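Local atomic coordinates of putative branched-chain amino acid ABC transporter, periplasmic branched-chain amino acid-binding protein (Pseudomonas protegens Pf-5, PDB entry 4RU0), a protein that probably binds a small solute, perhaps a branched-chain amino acid, in the periplasm and delivers it to an ABC transporter. Residues 183-188 with 239-244. Sequence-based numbering, arbitrary orientation.
With P3G (3,6,9,12,15-pentaoxaheptadecane), chain C.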
ATOM      1  N   ILE A 183     -19.869  13.235  -5.983  1.00 14.68           N
ATOM      2  CA  ILE A 183     -18.832  12.228  -5.999  1.00 14.11           C
ATOM      3  C   ILE A 183     -19.414  10.921  -5.489  1.00 14.28           C
ATOM      4  O   ILE A 183     -19.822  10.829  -4.335  1.00 13.86           O
ATOM      5  CB  ILE A 183     -17.626  12.646  -5.143  1.00 27.34           C
ATOM      6  CG1 ILE A 183     -17.036  13.950  -5.673  1.00 15.32           C
ATOM      7  CG2 ILE A 183     -16.570  11.533  -5.116  1.00 14.01           C
ATOM      8  CD1 ILE A 183     -15.868  14.464  -4.869  1.00 22.02           C
ATOM      9  N   ALA A 184     -19.470   9.919  -6.361  1.00 13.71           N
ATOM     10  CA  ALA A 184     -20.023   8.624  -5.982  1.00 13.41           C
ATOM     11  C   ALA A 184     -18.904   7.641  -5.662  1.00 13.23           C
ATOM     12  O   ALA A 184     -17.945   7.504  -6.422  1.00 20.83           O
ATOM     13  CB  ALA A 184     -20.923   8.074  -7.089  1.00 13.76           C
ATOM     14  N   THR A 185     -19.035   6.957  -4.531  1.00 13.35           N
ATOM     15  CA  THR A 185     -18.092   5.913  -4.180  1.00 13.21           C
ATOM     16  C   THR A 185     -18.763   4.557  -4.358  1.00 15.96           C
ATOM     17  O   THR A 185     -19.748   4.235  -3.679  1.00 16.06           O
ATOM     18  CB  THR A 185     -17.564   6.069  -2.733  1.00 16.37           C
ATOM     19  OG1 THR A 185     -16.842   7.299  -2.617  1.00 14.17           O
ATOM     20  CG2 THR A 185     -16.634   4.919  -2.372  1.00 13.11           C
ATOM     21  N   LEU A 186     -18.237   3.785  -5.304  1.00 14.21           N
ATOM     22  CA  LEU A 186     -18.691   2.427  -5.560  1.00 15.19           C
ATOM     23  C   LEU A 186     -17.750   1.443  -4.866  1.00 19.03           C
ATOM     24  O   LEU A 186     -16.619   1.243  -5.314  1.00 15.70           O
ATOM     25  CB  LEU A 186     -18.733   2.155  -7.062  1.00 15.98           C
ATOM     26  CG  LEU A 186     -19.394   0.839  -7.488  1.00 17.49           C
ATOM     27  CD1 LEU A 186     -20.853   0.853  -7.086  1.00 17.79           C
ATOM     28  CD2 LEU A 186     -19.256   0.632  -8.983  1.00 30.68           C
ATOM     29  N   TYR A 187     -18.201   0.843  -3.767  1.00 15.72           N
ATOM     30  CA  TYR A 187     -17.285   0.057  -2.939  1.00 15.90           C
ATOM     31  C   TYR A 187     -17.733  -1.383  -2.724  1.00 26.19           C
ATOM     32  O   TYR A 187     -18.917  -1.664  -2.503  1.00 18.02           O
ATOM     33  CB  TYR A 187     -17.078   0.729  -1.573  1.00 15.04           C
ATOM     34  CG  TYR A 187     -18.307   0.774  -0.686  1.00 15.37           C
ATOM     35  CD1 TYR A 187     -18.579  -0.255   0.213  1.00 17.28           C
ATOM     36  CD2 TYR A 187     -19.194   1.844  -0.746  1.00 15.12           C
ATOM     37  CE1 TYR A 187     -19.702  -0.223   1.020  1.00 24.34           C
ATOM     38  CE2 TYR A 187     -20.324   1.887   0.064  1.00 25.83           C
ATOM     39  CZ  TYR A 187     -20.571   0.851   0.943  1.00 33.02           C
ATOM     40  OH  TYR A 187     -21.682   0.883   1.752  1.00 31.96           O
ATOM     41  N   HIS A 188     -16.759  -2.283  -2.801  1.00 18.00           N
ATOM     42  CA  HIS A 188     -16.927  -3.673  -2.409  1.00 19.54           C
ATOM     43  C   HIS A 188     -17.464  -3.702  -0.992  1.00 21.34           C
ATOM     44  O   HIS A 188     -16.890  -3.086  -0.101  1.00 18.14           O
ATOM     45  CB  HIS A 188     -15.592  -4.411  -2.513  1.00 21.75           C
ATOM     46  CG  HIS A 188     -15.691  -5.891  -2.315  1.00 30.01           C
ATOM     47  ND1 HIS A 188     -15.393  -6.502  -1.118  1.00 34.61           N
ATOM     48  CD2 HIS A 188     -16.035  -6.884  -3.170  1.00 24.37           C
ATOM     49  CE1 HIS A 188     -15.556  -7.808  -1.239  1.00 37.94           C
ATOM     50  NE2 HIS A 188     -15.951  -8.064  -2.477  1.00 39.31           N
ATOM     51  N   PHE A 239     -15.411   7.268  -7.438  1.00 15.71           N
ATOM     52  CA  PHE A 239     -14.325   6.696  -6.661  1.00 11.48           C
ATOM     53  C   PHE A 239     -14.554   5.182  -6.618  1.00 27.67           C
ATOM     54  O   PHE A 239     -15.446   4.704  -5.917  1.00 16.55           O
ATOM     55  CB  PHE A 239     -14.305   7.307  -5.256  1.00 11.84           C
ATOM     56  CG  PHE A 239     -13.072   6.982  -4.445  1.00 19.93           C
ATOM     57  CD1 PHE A 239     -11.951   6.408  -5.033  1.00 18.51           C
ATOM     58  CD2 PHE A 239     -13.042   7.257  -3.087  1.00 13.61           C
ATOM     59  CE1 PHE A 239     -10.818   6.112  -4.274  1.00 14.81           C
ATOM     60  CE2 PHE A 239     -11.916   6.968  -2.325  1.00 22.46           C
ATOM     61  CZ  PHE A 239     -10.799   6.392  -2.924  1.00 15.47           C
ATOM     62  N   LEU A 240     -13.767   4.432  -7.382  1.00 12.03           N
ATOM     63  CA  LEU A 240     -14.011   3.005  -7.532  1.00 20.84           C
ATOM     64  C   LEU A 240     -13.217   2.190  -6.523  1.00 17.24           C
ATOM     65  O   LEU A 240     -12.009   2.012  -6.668  1.00 16.35           O
ATOM     66  CB  LEU A 240     -13.669   2.548  -8.948  1.00 13.08           C
ATOM     67  CG  LEU A 240     -14.028   1.097  -9.242  1.00 13.82           C
ATOM     68  CD1 LEU A 240     -15.528   0.903  -9.120  1.00 13.22           C
ATOM     69  CD2 LEU A 240     -13.527   0.664 -10.613  1.00 15.11           C
ATOM     70  N   ARG A 241     -13.908   1.620  -5.555  1.00 18.53           N
ATOM     71  CA  ARG A 241     -13.259   0.901  -4.481  1.00 26.82           C
ATOM     72  C   ARG A 241     -13.805  -0.503  -4.478  1.00 25.05           C
ATOM     73  O   ARG A 241     -14.356  -0.984  -3.536  1.00 22.46           O
ATOM     74  CB  ARG A 241     -13.506   1.590  -3.151  1.00 14.03           C
ATOM     75  CG  ARG A 241     -13.073   3.040  -3.123  1.00 20.17           C
ATOM     76  CD  ARG A 241     -12.827   3.548  -1.721  1.00 14.58           C
ATOM     77  NE  ARG A 241     -11.665   2.893  -1.194  1.00 21.03           N
ATOM     78  CZ  ARG A 241     -11.656   2.080  -0.157  1.00 16.95           C
ATOM     79  NH1 ARG A 241     -10.530   1.511   0.194  1.00 20.03           N
ATOM     80  NH2 ARG A 241     -12.744   1.849   0.519  1.00 17.78           N
ATOM     81  N   THR A 242     -13.611  -1.138  -5.605  1.00 27.55           N
ATOM     82  CA  THR A 242     -13.905  -2.548  -5.787  1.00 21.75           C
ATOM     83  C   THR A 242     -12.620  -3.348  -5.612  1.00 30.11           C
ATOM     84  O   THR A 242     -11.550  -2.782  -5.389  1.00 30.16           O
ATOM     85  CB  THR A 242     -14.493  -2.823  -7.187  1.00 16.52           C
ATOM     86  OG1 THR A 242     -13.662  -2.195  -8.177  1.00 23.11           O
ATOM     87  CG2 THR A 242     -15.900  -2.267  -7.293  1.00 15.51           C
ATOM     88  N   TRP A 243     -12.729  -4.664  -5.714  1.00 31.12           N
ATOM     89  CA  TRP A 243     -11.570  -5.532  -5.584  1.00 21.28           C
ATOM     90  C   TRP A 243     -11.814  -6.833  -6.334  1.00 29.94           C
ATOM     91  O   TRP A 243     -12.938  -7.337  -6.373  1.00 28.90           O
ATOM     92  CB  TRP A 243     -11.268  -5.800  -4.108  1.00 29.73           C
ATOM     93  CG  TRP A 243     -10.320  -6.927  -3.894  1.00 45.99           C
ATOM     94  CD1 TRP A 243      -8.960  -6.897  -4.027  1.00 38.28           C
ATOM     95  CD2 TRP A 243     -10.660  -8.262  -3.511  1.00 34.38           C
ATOM     96  NE1 TRP A 243      -8.433  -8.138  -3.748  1.00 43.44           N
ATOM     97  CE2 TRP A 243      -9.458  -8.993  -3.430  1.00 51.53           C
ATOM     98  CE3 TRP A 243     -11.865  -8.911  -3.228  1.00 46.91           C
ATOM     99  CZ2 TRP A 243      -9.425 -10.345  -3.078  1.00 56.76           C
ATOM    100  CZ3 TRP A 243     -11.833 -10.254  -2.878  1.00 56.60           C
ATOM    101  CH2 TRP A 243     -10.622 -10.956  -2.806  1.00 60.25           C
ATOM    102  N   GLY A 244     -10.762  -7.362  -6.947  1.00 33.04           N
ATOM    103  CA  GLY A 244     -10.867  -8.588  -7.709  1.00 27.13           C
ATOM    104  C   GLY A 244     -11.832  -8.476  -8.873  1.00 41.55           C
ATOM    105  O   GLY A 244     -11.710  -7.582  -9.708  1.00 42.40           O
TER
HETATM  106  O3  P3G C 501      -0.359  -8.237  -2.145  1.00 49.42           O
HETATM  107  C7  P3G C 501      -0.658  -7.452  -1.005  1.00 46.71           C
HETATM  108  C8  P3G C 501      -1.872  -8.037  -0.306  1.00 47.90           C
HETATM  109  O4  P3G C 501      -2.520  -7.001   0.419  1.00 43.02           O
HETATM  110  C9  P3G C 501      -3.929  -7.125   0.364  1.00 36.19           C
HETATM  111  C10 P3G C 501      -4.504  -5.749   0.118  1.00 39.48           C
HETATM  112  O5  P3G C 501      -5.783  -5.665   0.720  1.00 40.72           O
HETATM  113  C11 P3G C 501      -6.750  -5.165  -0.181  1.00 38.41           C
HETATM  114  C12 P3G C 501      -8.133  -5.391   0.399  1.00 38.05           C
HETATM  115  O6  P3G C 501      -8.947  -6.035  -0.562  1.00 38.26           O
HETATM  116  C13 P3G C 501     -10.117  -6.572   0.009  1.00 46.25           C
HETATM  117  C14 P3G C 501      -9.926  -8.054   0.208  1.00 49.62           C
HETATM  118  O7  P3G C 501     -10.923  -8.539   1.094  1.00 58.17           O
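F239 pairs with T185 where neighbouring parallel strands 183-188 and 239-241 meet in the sheet of a periplasmic binding protein's alpha/beta lobe. F239 N binds A184 O at 2.7 Å, and F239 O receives L186 N. F239 CB lies 3.7 Å from T185 OG1, and the apolar ring suits the buried face packed against helix 157-172; beta-branched T185 suits an extended strand and is small enough to lie alongside. On the reverse face L240 lies alongside L186, CD1 against CD2 at 3.7 Å, apolar methyls meeting. R241 returns to the first face: N and O bond L186 O and H188 N, while CD lies over one face of the F239 ring, displaced toward the rim. A bend at chi3 (68°) places NE, which salt-bridges D267. T242 leaves the strand, its hydroxyl bonded to T247. W243 reaches the ligand pocket, its edge directed at the H188 face in a T-shaped pair, planes at 78°. An alanine here would probably leave the H188 face without its aromatic mate and the bound polyether without its platform. D218, bonded at NE2, and S190 at ND1 probably hold the imidazole's rotation, and P3G C14 sits 3.7 Å above the centre of the W243 ring.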